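Local coordinates for N-acetylglucosamine-specific lectin (Saxidomus purpuratus, PDB 6A7S), which binds N-acetylated sugars such as N-acetylglucosamine and N-acetylgalactosamine as a C-type lectin that works independently of Ca2+, at the 2-acetamido-2-deoxy-beta-D-galactopyranose site and the interface of chains A and B. Residues are numbered along the deposited sequence; one frame, centred on the assembly and turned at random. Chains: chain A/B, N-acetylglucosamine-specific lectin.

Contact 1: the 2-acetamido-2-deoxy-beta-D-galactopyranose site. Residues chain A 86-87, 118, 120, 127, 129, 131, 139-141. With NGA (2-acetamido-2-deoxy-beta-D-galactopyranose), chain C.
The sugar lies in the primary carbohydrate site of the C-type lectin domain, built from the loop carrying a Lys-Pro-Asp sequence (A:Lys118, A:Asp120) and the Trp-Asn-Asp strand 137-141. A:Asp120, A:Asn139 and A:Asp140 correspond to a Ca2+ site, but here the terminal amine NZ of A:Lys118 sits beside oxygens of the first two. The lysine chain, bent at chi2, brings NZ 2.9 Å from A:Asp120 OD2, a salt bridge on the syn lone pair, and 3.1 Å from A:Asn139 OD1, approached from above the carbonyl plane. Its probable positive charge may take over part of the metal's role, and the bond to OD1 should help fix the amide's turn. With CG anti to the backbone N (chi1 176°), A:Asn139 points ND2 at two partners close to the amide plane: the 3-hydroxyl O3 at 3.0 Å and, along a straighter line (148° at H), the acetamide oxygen O7. O3 is gripped again by A:His141, whose ND1 comes within 2.7 Å (153° at H), direction undecided. The 4-hydroxyl is reached indirectly: water 1 joins O4 and ring O5 to A:Lys118 NZ, and water 2 joins O4 to A:Asp120 OD2 at 2.7 Å from that oxygen. The acetamide methyl C8 enters between two aromatic faces, 3.8 Å from the A:Tyr87 ring centroid and toward the rim of the A:His141 ring. A:Asp127 OD2 stands 2.6 Å from O7, a clash between two acceptors unless the carboxyl is protonated or the acetamide slightly misplaced; the structure does not decide. A:Tyr131 lies under the ring-oxygen side, its CD2 3.4 Å from O5, which sits above the ring plane beyond the rim, while water 1 lies in plane at the ring's edge. Direct grip on O3, O7 and C8 with water-borne contact at O4 is consistent with selecting N-acetylated sugars in both gluco and galacto forms, with no metal bond to the sugar.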
loop_
_atom_site.group_PDB
_atom_site.type_symbol
_atom_site.label_atom_id
_atom_site.label_comp_id
_atom_site.label_asym_id
_atom_site.label_seq_id
_atom_site.Cartn_x
_atom_site.Cartn_y
_atom_site.Cartn_z
ATOM N N HIS A 86 20.967 -2.200 -18.555
ATOM C CA HIS A 86 21.285 -3.165 -17.547
ATOM C C HIS A 86 21.090 -2.599 -16.128
ATOM O O HIS A 86 21.376 -3.266 -15.169
ATOM C CB HIS A 86 22.692 -3.782 -17.837
ATOM C CG HIS A 86 23.904 -2.955 -17.494
ATOM N ND1 HIS A 86 24.373 -1.941 -18.303
ATOM C CD2 HIS A 86 24.788 -3.024 -16.448
ATOM C CE1 HIS A 86 25.468 -1.396 -17.757
ATOM N NE2 HIS A 86 25.747 -2.048 -16.609
ATOM N N TYR A 87 20.537 -1.396 -15.982
ATOM C CA TYR A 87 20.123 -0.942 -14.683
ATOM C C TYR A 87 19.022 0.117 -14.829
ATOM O O TYR A 87 19.031 0.878 -15.777
ATOM C CB TYR A 87 21.293 -0.377 -13.863
ATOM C CG TYR A 87 22.087 0.721 -14.517
ATOM C CD1 TYR A 87 23.112 0.412 -15.393
ATOM C CD2 TYR A 87 21.840 2.073 -14.268
ATOM C CE1 TYR A 87 23.823 1.398 -16.053
ATOM C CE2 TYR A 87 22.565 3.076 -14.905
ATOM C CZ TYR A 87 23.573 2.733 -15.795
ATOM O OH TYR A 87 24.316 3.676 -16.445
ATOM N N LYS A 118 24.978 -8.439 -2.283
ATOM C CA LYS A 118 24.616 -7.010 -2.044
ATOM C C LYS A 118 23.947 -6.879 -0.685
ATOM O O LYS A 118 23.349 -7.841 -0.218
ATOM C CB LYS A 118 23.696 -6.528 -3.175
ATOM C CG LYS A 118 24.253 -6.753 -4.572
ATOM C CD LYS A 118 25.638 -6.189 -4.753
ATOM C CE LYS A 118 26.242 -6.344 -6.127
ATOM N NZ LYS A 118 27.379 -5.417 -6.329
ATOM N N ASP A 120 26.819 -3.606 -1.092
ATOM C CA ASP A 120 28.257 -3.321 -0.936
ATOM C C ASP A 120 28.448 -2.386 0.268
ATOM O O ASP A 120 29.513 -2.293 0.803
ATOM C CB ASP A 120 28.815 -2.715 -2.222
ATOM C CG ASP A 120 28.688 -3.678 -3.407
ATOM O OD1 ASP A 120 29.375 -4.700 -3.357
ATOM O OD2 ASP A 120 27.812 -3.449 -4.296
ATOM N N ASP A 127 19.513 0.662 -7.547
ATOM C CA ASP A 127 18.968 0.317 -8.844
ATOM C C ASP A 127 18.561 -1.151 -8.856
ATOM O O ASP A 127 18.857 -1.877 -7.957
ATOM C CB ASP A 127 19.926 0.670 -9.981
ATOM C CG ASP A 127 21.335 0.084 -9.862
ATOM O OD1 ASP A 127 21.459 -0.953 -9.203
ATOM O OD2 ASP A 127 22.255 0.634 -10.538
ATOM N N LEU A 129 19.604 -4.102 -11.031
ATOM C CA LEU A 129 20.797 -4.290 -11.841
ATOM C C LEU A 129 20.728 -5.669 -12.488
ATOM O O LEU A 129 20.284 -6.629 -11.895
ATOM C CB LEU A 129 22.035 -4.183 -10.941
ATOM C CG LEU A 129 23.411 -4.522 -11.548
ATOM C CD1 LEU A 129 23.787 -3.538 -12.642
ATOM C CD2 LEU A 129 24.490 -4.473 -10.453
ATOM N N TYR A 131 23.636 -7.757 -13.929
ATOM C CA TYR A 131 25.069 -7.857 -14.193
ATOM C C TYR A 131 25.639 -9.059 -13.453
ATOM O O TYR A 131 25.556 -9.093 -12.244
ATOM C CB TYR A 131 25.814 -6.601 -13.705
ATOM C CG TYR A 131 27.292 -6.569 -14.031
ATOM C CD1 TYR A 131 27.728 -6.676 -15.348
ATOM C CD2 TYR A 131 28.262 -6.466 -13.038
ATOM C CE1 TYR A 131 29.076 -6.656 -15.667
ATOM C CE2 TYR A 131 29.619 -6.474 -13.338
ATOM C CZ TYR A 131 30.020 -6.549 -14.655
ATOM O OH TYR A 131 31.336 -6.564 -14.971
ATOM N N ASN A 139 21.017 -3.355 -6.382
ATOM C CA ASN A 139 22.397 -3.003 -6.104
ATOM C C ASN A 139 22.420 -1.583 -5.556
ATOM O O ASN A 139 21.557 -0.765 -5.928
ATOM C CB ASN A 139 23.325 -3.131 -7.321
ATOM C CG ASN A 139 24.748 -2.664 -7.032
ATOM O OD1 ASN A 139 25.395 -3.095 -6.065
ATOM N ND2 ASN A 139 25.209 -1.726 -7.841
ATOM N N ASP A 140 23.417 -1.316 -4.692
ATOM C CA ASP A 140 23.731 0.023 -4.289
ATOM C C ASP A 140 24.878 0.531 -5.161
ATOM O O ASP A 140 25.973 -0.060 -5.204
ATOM C CB ASP A 140 24.056 0.163 -2.791
ATOM C CG ASP A 140 25.062 -0.815 -2.209
ATOM O OD1 ASP A 140 25.435 -1.824 -2.890
ATOM O OD2 ASP A 140 25.493 -0.540 -1.034
ATOM N N HIS A 141 24.593 1.643 -5.852
ATOM C CA HIS A 141 25.565 2.298 -6.707
ATOM C C HIS A 141 26.120 3.527 -6.010
ATOM O O HIS A 141 25.362 4.397 -5.566
ATOM C CB HIS A 141 24.962 2.715 -8.041
ATOM C CG HIS A 141 25.986 3.147 -9.021
ATOM N ND1 HIS A 141 26.860 2.234 -9.631
ATOM C CD2 HIS A 141 26.292 4.378 -9.488
ATOM C CE1 HIS A 141 27.656 2.905 -10.418
ATOM N NE2 HIS A 141 27.291 4.222 -10.408
HETATM C C1 NGA C . 28.124 -2.280 -11.822
HETATM C C2 NGA C . 27.159 -1.544 -10.880
HETATM C C3 NGA C . 28.197 -0.982 -9.917
HETATM C C4 NGA C . 29.095 -2.154 -9.414
HETATM C C5 NGA C . 29.525 -3.158 -10.474
HETATM C C6 NGA C . 30.429 -4.349 -10.061
HETATM C C7 NGA C . 25.295 0.001 -11.275
HETATM C C8 NGA C . 24.956 1.286 -12.016
HETATM N N2 NGA C . 26.530 -0.411 -11.520
HETATM O O1 NGA C . 28.162 -2.134 -13.214
HETATM O O3 NGA C . 27.568 -0.214 -8.902
HETATM O O4 NGA C . 28.269 -2.712 -8.403
HETATM O O5 NGA C . 28.358 -3.564 -11.250
HETATM O O6 NGA C . 31.638 -3.813 -9.486
HETATM O O7 NGA C . 24.562 -0.547 -10.486
HETATM O O HOH W 1 27.323 -5.650 -9.242
HETATM O O HOH W 2 28.614 -1.486 -5.917
#

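Contact 2: the interface of chains A and B. Residues chain A 22-23, 34-37, 70; chain B 22-24, 34, 36-37.
Two copies of the lectin meet around a two-fold axis through their N-terminal segments and the glycine turn that follows strand 33-35. The tight part is main chain against main chain. A:Gly37 CA faces B:Gly37 CA at 3.7 Å, and A:Gly36 CA reaches the carbonyl oxygen O of B:Cys23 at 3.2 Å, an approach repeated with the chains exchanged. A:Gly36 adopts left-handed backbone torsions (phi 63°, psi 33°) and has 47 Å² of its surface hidden by chain B, the most in the patch; having no side chain, it allows the backbones to come this near. Farther along the axis the two Phe34 rings meet tip to tip across it more loosely, with A:Phe34 CZ 4.3 Å from B:Phe34 CZ, each ring presenting a face to the backbone N of Gly36 in its own chain. Toward the rim, A:Phe35, CG anti to the backbone N (chi1 172°), turns the CE1–CZ rim of one face toward the partner's N-terminal segment: B:Cys22 O, 3.5 Å from CZ, and B:Ser24 OG, 3.7 Å from CE1, both stand above the ring plane. The polar link here is indirect, since water 3 joins A:Gly36 N (2.9 Å) to B:Ser24 OG (2.7 Å). A:Lys70 of helix 69-79 only brushes the same carbonyl through its CD methylene. Close backbone packing and a bridging water hold this patch, alongside the Cys22–Cys68 disulfide, which by its position probably links the chains into a covalently supported dimer.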
loop_
_atom_site.group_PDB
_atom_site.type_symbol
_atom_site.label_atom_id
_atom_site.label_comp_id
_atom_site.label_asym_id
_atom_site.label_seq_id
_atom_site.Cartn_x
_atom_site.Cartn_y
_atom_site.Cartn_z
ATOM N N CYS A 22 -4.081 2.014 -4.415
ATOM C CA CYS A 22 -5.500 2.254 -4.523
ATOM C C CYS A 22 -5.851 2.409 -5.992
ATOM O O CYS A 22 -7.010 2.645 -6.325
ATOM C CB CYS A 22 -5.867 3.492 -3.710
ATOM S SG CYS A 22 -5.411 3.305 -1.963
ATOM N N CYS A 23 -4.854 2.252 -6.884
ATOM C CA CYS A 23 -5.129 2.395 -8.311
ATOM C C CYS A 23 -5.886 1.187 -8.817
ATOM O O CYS A 23 -5.753 0.092 -8.310
ATOM C CB CYS A 23 -3.871 2.534 -9.172
ATOM S SG CYS A 23 -2.797 3.903 -8.705
ATOM N N PHE A 34 -0.129 -1.093 -15.020
ATOM C CA PHE A 34 -0.892 -1.412 -13.796
ATOM C C PHE A 34 -0.341 -2.694 -13.180
ATOM O O PHE A 34 -0.208 -3.707 -13.849
ATOM C CB PHE A 34 -2.404 -1.582 -14.045
ATOM C CG PHE A 34 -3.164 -1.926 -12.778
ATOM C CD1 PHE A 34 -3.323 -0.972 -11.764
ATOM C CD2 PHE A 34 -3.655 -3.210 -12.549
ATOM C CE1 PHE A 34 -3.947 -1.296 -10.560
ATOM C CE2 PHE A 34 -4.272 -3.531 -11.337
ATOM C CZ PHE A 34 -4.421 -2.577 -10.345
ATOM N N PHE A 35 -0.035 -2.635 -11.893
ATOM C CA PHE A 35 0.192 -3.836 -11.116
ATOM C C PHE A 35 -0.123 -3.553 -9.655
ATOM O O PHE A 35 0.422 -2.625 -9.069
ATOM C CB PHE A 35 1.644 -4.333 -11.180
ATOM C CG PHE A 35 1.909 -5.457 -10.220
ATOM C CD1 PHE A 35 1.578 -6.755 -10.564
ATOM C CD2 PHE A 35 2.348 -5.205 -8.920
ATOM C CE1 PHE A 35 1.722 -7.794 -9.656
ATOM C CE2 PHE A 35 2.483 -6.245 -8.008
ATOM C CZ PHE A 35 2.206 -7.541 -8.389
ATOM N N GLY A 36 -0.950 -4.415 -9.051
ATOM C CA GLY A 36 -0.954 -4.520 -7.591
ATOM C C GLY A 36 -1.365 -3.251 -6.888
ATOM O O GLY A 36 -0.895 -2.975 -5.778
ATOM N N GLY A 37 -2.266 -2.498 -7.523
ATOM C CA GLY A 37 -2.769 -1.287 -6.923
ATOM C C GLY A 37 -1.911 -0.064 -7.201
ATOM O O GLY A 37 -2.208 1.019 -6.654
ATOM N N LYS A 70 5.918 -9.962 -4.933
ATOM C CA LYS A 70 5.137 -9.970 -6.206
ATOM C C LYS A 70 5.407 -8.728 -7.073
ATOM O O LYS A 70 5.408 -8.812 -8.291
ATOM C CB LYS A 70 3.651 -10.073 -5.891
ATOM C CG LYS A 70 3.239 -11.468 -5.460
ATOM C CD LYS A 70 1.779 -11.561 -5.080
ATOM C CE LYS A 70 1.493 -12.770 -4.234
ATOM N NZ LYS A 70 1.415 -13.948 -5.118
ATOM N N CYS B 22 -0.401 -5.434 -3.243
ATOM C CA CYS B 22 0.388 -6.155 -4.214
ATOM C C CYS B 22 -0.481 -7.240 -4.827
ATOM O O CYS B 22 -0.010 -8.000 -5.669
ATOM C CB CYS B 22 1.628 -6.726 -3.533
ATOM S SG CYS B 22 2.637 -5.422 -2.777
ATOM N N CYS B 23 -1.765 -7.302 -4.426
ATOM C CA CYS B 23 -2.647 -8.327 -4.976
ATOM C C CYS B 23 -3.020 -7.981 -6.401
ATOM O O CYS B 23 -3.080 -6.832 -6.783
ATOM C CB CYS B 23 -3.953 -8.503 -4.196
ATOM S SG CYS B 23 -3.731 -8.884 -2.449
ATOM N N SER B 24 -3.288 -9.039 -7.157
ATOM C CA SER B 24 -3.950 -9.014 -8.414
ATOM C C SER B 24 -5.283 -9.766 -8.268
ATOM O O SER B 24 -5.494 -10.502 -7.279
ATOM C CB SER B 24 -3.040 -9.657 -9.475
ATOM O OG SER B 24 -1.784 -8.990 -9.494
ATOM N N PHE B 34 -11.700 -7.932 -5.194
ATOM C CA PHE B 34 -10.456 -7.246 -5.594
ATOM C C PHE B 34 -10.729 -5.752 -5.735
ATOM O O PHE B 34 -11.654 -5.343 -6.420
ATOM C CB PHE B 34 -9.862 -7.776 -6.915
ATOM C CG PHE B 34 -8.595 -7.045 -7.314
ATOM C CD1 PHE B 34 -7.413 -7.219 -6.581
ATOM C CD2 PHE B 34 -8.583 -6.127 -8.362
ATOM C CE1 PHE B 34 -6.263 -6.493 -6.885
ATOM C CE2 PHE B 34 -7.429 -5.396 -8.657
ATOM C CZ PHE B 34 -6.270 -5.579 -7.923
ATOM N N GLY B 36 -7.839 -2.291 -5.968
ATOM C CA GLY B 36 -6.764 -1.368 -5.597
ATOM C C GLY B 36 -5.572 -2.042 -4.966
ATOM O O GLY B 36 -4.898 -1.444 -4.119
ATOM N N GLY B 37 -5.299 -3.274 -5.402
ATOM C CA GLY B 37 -4.153 -3.994 -4.904
ATOM C C GLY B 37 -4.426 -4.771 -3.628
ATOM O O GLY B 37 -3.479 -5.357 -3.063
HETATM O O HOH W 3 -2.205 -6.545 -10.625
#

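Contact 1 and contact 2 lie about 26 Å apart, measured between the centres of their C-alpha atoms, and share neither residues nor secondary-structure elements. Contact 1 draws on strands 87-90, 125-131 and 137-141 with the loop between strands 100-103 and 125-131, whereas contact 2 uses the N-terminal segment, strand 33-35 with its glycine turn, and helix 69-79. No residue of chain B takes part in contact 1, so sugar binding in one subunit need not depend directly on pairing. Because contact 2 is two-fold symmetric, the assembly carries a second sugar site well away from the first, an arrangement that could allow bivalent attachment to glycans.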